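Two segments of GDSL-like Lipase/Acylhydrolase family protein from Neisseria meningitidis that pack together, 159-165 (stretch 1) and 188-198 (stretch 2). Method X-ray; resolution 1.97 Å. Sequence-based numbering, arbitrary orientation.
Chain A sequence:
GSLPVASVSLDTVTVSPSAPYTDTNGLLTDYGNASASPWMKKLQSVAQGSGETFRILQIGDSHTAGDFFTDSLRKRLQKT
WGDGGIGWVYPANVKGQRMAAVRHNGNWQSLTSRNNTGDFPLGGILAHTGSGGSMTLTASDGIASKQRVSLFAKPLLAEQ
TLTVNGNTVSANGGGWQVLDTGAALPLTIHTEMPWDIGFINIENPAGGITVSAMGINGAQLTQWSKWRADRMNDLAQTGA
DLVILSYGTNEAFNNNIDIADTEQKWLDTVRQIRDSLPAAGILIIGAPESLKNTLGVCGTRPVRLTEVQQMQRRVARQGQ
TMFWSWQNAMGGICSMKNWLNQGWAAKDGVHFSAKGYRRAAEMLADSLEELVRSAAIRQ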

# COMPACT_ATOMS: atom_id res chain seq x y z
N GLU A 159 11.72 6.32 26.63
CA GLU A 159 13.19 6.30 26.55
C GLU A 159 13.83 4.92 26.29
O GLU A 159 15.05 4.81 26.15
N GLN A 160 13.00 3.88 26.24
CA GLN A 160 13.42 2.52 25.91
C GLN A 160 14.26 2.48 24.63
O GLN A 160 14.10 3.32 23.74
N THR A 161 15.15 1.50 24.53
CA THR A 161 16.02 1.37 23.37
C THR A 161 15.80 0.05 22.64
O THR A 161 15.20 -0.87 23.19
N LEU A 162 16.28 -0.01 21.41
CA LEU A 162 16.46 -1.27 20.70
C LEU A 162 17.73 -1.10 19.89
O LEU A 162 18.32 -0.01 19.89
N THR A 163 18.16 -2.15 19.21
CA THR A 163 19.34 -2.02 18.37
C THR A 163 19.01 -2.40 16.95
O THR A 163 18.25 -3.33 16.70
N VAL A 164 19.61 -1.68 16.01
CA VAL A 164 19.48 -1.96 14.59
C VAL A 164 20.89 -2.20 14.05
O VAL A 164 21.72 -1.29 14.08
N ASN A 165 21.16 -3.42 13.57
CA ASN A 165 22.53 -3.87 13.27
C ASN A 165 23.55 -3.47 14.34
O ASN A 165 24.63 -2.98 14.03
N THR A 188 19.15 -6.52 11.15
CA THR A 188 18.80 -7.27 12.36
C THR A 188 18.44 -6.32 13.49
O THR A 188 19.21 -5.44 13.84
N ILE A 189 17.24 -6.50 14.04
CA ILE A 189 16.72 -5.63 15.07
C ILE A 189 16.48 -6.44 16.34
O ILE A 189 15.78 -7.47 16.31
N HIS A 190 17.08 -5.98 17.43
CA HIS A 190 17.05 -6.69 18.71
C HIS A 190 16.32 -5.84 19.74
O HIS A 190 16.58 -4.64 19.86
N THR A 191 15.41 -6.45 20.49
CA THR A 191 14.68 -5.72 21.53
C THR A 191 14.85 -6.39 22.88
O THR A 191 14.32 -7.48 23.12
N GLU A 192 15.60 -5.75 23.76
CA GLU A 192 15.79 -6.28 25.10
C GLU A 192 14.45 -6.35 25.83
O GLU A 192 14.11 -7.39 26.37
N MET A 193 13.72 -5.25 25.83
CA MET A 193 12.38 -5.19 26.40
C MET A 193 11.32 -5.06 25.29
O MET A 193 11.66 -4.77 24.14
N PRO A 194 10.03 -5.30 25.62
CA PRO A 194 9.02 -5.36 24.56
C PRO A 194 8.69 -4.03 23.89
O PRO A 194 8.58 -3.00 24.56
N TRP A 195 8.50 -4.09 22.57
CA TRP A 195 7.99 -2.98 21.78
C TRP A 195 6.85 -3.48 20.90
O TRP A 195 6.77 -4.68 20.61
N ASP A 196 6.03 -2.56 20.39
CA ASP A 196 5.23 -2.85 19.20
C ASP A 196 5.87 -2.14 18.02
O ASP A 196 6.28 -0.99 18.13
N ILE A 197 5.97 -2.83 16.89
CA ILE A 197 6.61 -2.28 15.69
C ILE A 197 5.61 -2.29 14.53
O ILE A 197 4.87 -3.27 14.36
N GLY A 198 5.57 -1.21 13.76
CA GLY A 198 4.70 -1.11 12.61
C GLY A 198 5.53 -1.34 11.36
O GLY A 198 6.45 -2.14 11.39

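Strands 161-164 and 188-191 run antiparallel, and the contact between them follows one rule: nearly every polar group at the seam has a named partner. Thr163 and His190 form the hydrogen-bonded pair, with Thr163 N giving to His190 O at 3.0 Å and His190 N giving to Thr163 O, also at 3.0 Å. Val164 and Ile189 make the next, non-hydrogen-bonded pair, where Thr163 O also takes a CA-H...O contact from Ile189 CA at 3.2 Å.

Where the strand of stretch 1 ends, Asn165 adopts a left-handed backbone conformation and a side chain takes over from the backbone. Asn165 N donates to Thr188 O at 2.8 Å, and Thr188 N donates to Asn165 OD1 at 2.8 Å. The CA-to-CB bond of Asn165 points sideways, but the m rotamer, with chi2 near 9°, brings the amide oxygen back to the neighbouring strand. Asn165 ND2 is hydrogen-bonded to a residue just beyond the stretches, and Thr188 OG1 (chi1 m) is satisfied elsewhere in the structure.

At the other end the polar work passes to Gln160 and Trp195. Gln160 points toward stretch 2 and is extended, chi1 and chi2 both t, so that its NE2 reaches Pro194 O at 2.8 Å with a nearly straight hydrogen bond. Its OE1 is satisfied by a residue just outside the stretches. The Trp195 indole, held by an m chi1, turns its NE1 to Thr161 O at 3.2 Å; this acceptor lies at the ring edge, near the ring plane, as an indole N-H requires. Gln160 NE2 also sits 3.0 Å from Trp195 NE1, but both are donors and the approach is no hydrogen bond: the amide lies over one face of the indole, while NE2 of Gln160 gives one hydrogen to Pro194 O and NE1 of Trp195 gives its single hydrogen to Thr161 O. Thr161 O has a second donor in water 1, at 2.7 Å, and that water accepts from Met193 N at 2.9 Å, bridging Thr161 O and Met193 N, which at 5.3 Å are too far apart to bond directly, in the loop that follows the strand.

Leu162 is the apolar centre. Pointing toward stretch 2 with chi1 and chi2 both p, it places CD2 on the face of the indole opposite Gln160, 3.8 Å from the centroid of the five-membered ring of Trp195 in a CH-pi contact. CD2 of Leu162 also meets CD1 of Ile197 at 4.1 Å, and its CB lies 3.9 Å from CG2 of Thr191. Farther along the same face, which also carries Val164 (t) and Ile189 (m), the cross-strand contacts are longer: Leu162 CD1 to Ile189 CG2 and Val164 CG2 to Ile189 CG1 are both 4.4 Å.

The face carrying Thr163 and His190 is finished with water. Thr163, chi1 p, sets OG1 3.2 Å from CB of His190 and within reach of two waters: water 2, at 2.7 Å from OG1, donates to Thr188 O at 2.9 Å, and water 3, at 2.8 Å from OG1, lies 2.7 Å from His190 ND1. One hydroxyl thus links an imidazole and a strand carbonyl through solvent.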

# COMPACT_ATOMS: atom_id res chain seq x y z
CB GLU A 159 13.84 6.95 27.79
CG GLU A 159 14.49 8.30 27.53
CD GLU A 159 13.50 9.37 27.12
OE1 GLU A 159 13.19 10.25 27.97
OE2 GLU A 159 13.03 9.36 25.96
CB GLN A 160 12.16 1.67 25.70
CG GLN A 160 12.33 0.17 25.84
CD GLN A 160 10.99 -0.55 25.80
OE1 GLN A 160 10.02 -0.13 26.42
NE2 GLN A 160 10.93 -1.65 25.06
CB THR A 161 17.52 1.43 23.76
OG1 THR A 161 17.80 0.37 24.68
CG2 THR A 161 17.86 2.76 24.41
CB LEU A 162 15.24 -1.62 19.80
CG LEU A 162 14.60 -0.56 18.89
CD1 LEU A 162 15.48 -0.23 17.69
CD2 LEU A 162 13.20 -1.03 18.43
CB THR A 163 20.52 -2.88 18.86
OG1 THR A 163 20.21 -4.27 18.68
CG2 THR A 163 20.86 -2.60 20.34
CB VAL A 164 18.86 -0.76 13.86
CG1 VAL A 164 18.78 -1.03 12.38
CG2 VAL A 164 17.48 -0.44 14.43
CB ASN A 165 23.00 -3.38 11.90
CG ASN A 165 22.32 -4.11 10.75
OD1 ASN A 165 21.39 -4.88 10.96
ND2 ASN A 165 22.77 -3.86 9.53
CB THR A 188 19.93 -8.21 12.79
OG1 THR A 188 20.12 -9.20 11.77
CG2 THR A 188 19.58 -8.92 14.10
CB ILE A 189 15.39 -4.98 14.62
CG1 ILE A 189 15.61 -4.23 13.31
CG2 ILE A 189 14.86 -4.05 15.70
CD1 ILE A 189 14.32 -3.84 12.61
CB HIS A 190 18.49 -6.94 19.21
CG HIS A 190 19.20 -8.05 18.49
ND1 HIS A 190 20.57 -8.19 18.50
CD2 HIS A 190 18.72 -9.08 17.75
CE1 HIS A 190 20.91 -9.25 17.80
NE2 HIS A 190 19.80 -9.81 17.33
CB THR A 191 13.17 -5.58 21.21
OG1 THR A 191 12.60 -6.88 21.02
CG2 THR A 191 12.97 -4.77 19.94
CB GLU A 192 16.81 -5.44 25.88
CG GLU A 192 16.77 -5.64 27.40
CD GLU A 192 17.32 -6.99 27.87
OE1 GLU A 192 17.71 -7.83 27.02
OE2 GLU A 192 17.35 -7.20 29.10
CB MET A 193 12.29 -4.04 27.42
CG MET A 193 12.93 -4.36 28.79
SD MET A 193 12.11 -5.67 29.74
CE MET A 193 13.20 -7.05 29.43
CB PRO A 194 7.76 -5.85 25.30
CG PRO A 194 8.30 -6.58 26.51
CD PRO A 194 9.49 -5.77 26.91
CB TRP A 195 9.05 -2.51 20.80
CG TRP A 195 10.24 -1.81 21.33
CD1 TRP A 195 11.28 -2.36 22.03
CD2 TRP A 195 10.58 -0.43 21.13
NE1 TRP A 195 12.22 -1.39 22.31
CE2 TRP A 195 11.82 -0.21 21.76
CE3 TRP A 195 9.94 0.63 20.48
CZ2 TRP A 195 12.43 1.05 21.76
CZ3 TRP A 195 10.55 1.88 20.49
CH2 TRP A 195 11.79 2.07 21.12
CB ASP A 196 3.78 -2.38 19.37
CG ASP A 196 3.00 -3.27 20.33
OD1 ASP A 196 3.48 -4.38 20.65
OD2 ASP A 196 1.91 -2.85 20.76
CB ILE A 197 7.86 -3.11 15.28
CG1 ILE A 197 8.85 -3.26 16.44
CG2 ILE A 197 8.55 -2.51 14.06
CD1 ILE A 197 9.52 -1.96 16.88
O HOH W 1 14.60 -2.54 25.16
O HOH W 2 20.89 -5.31 16.25
O HOH W 3 22.09 -6.17 19.38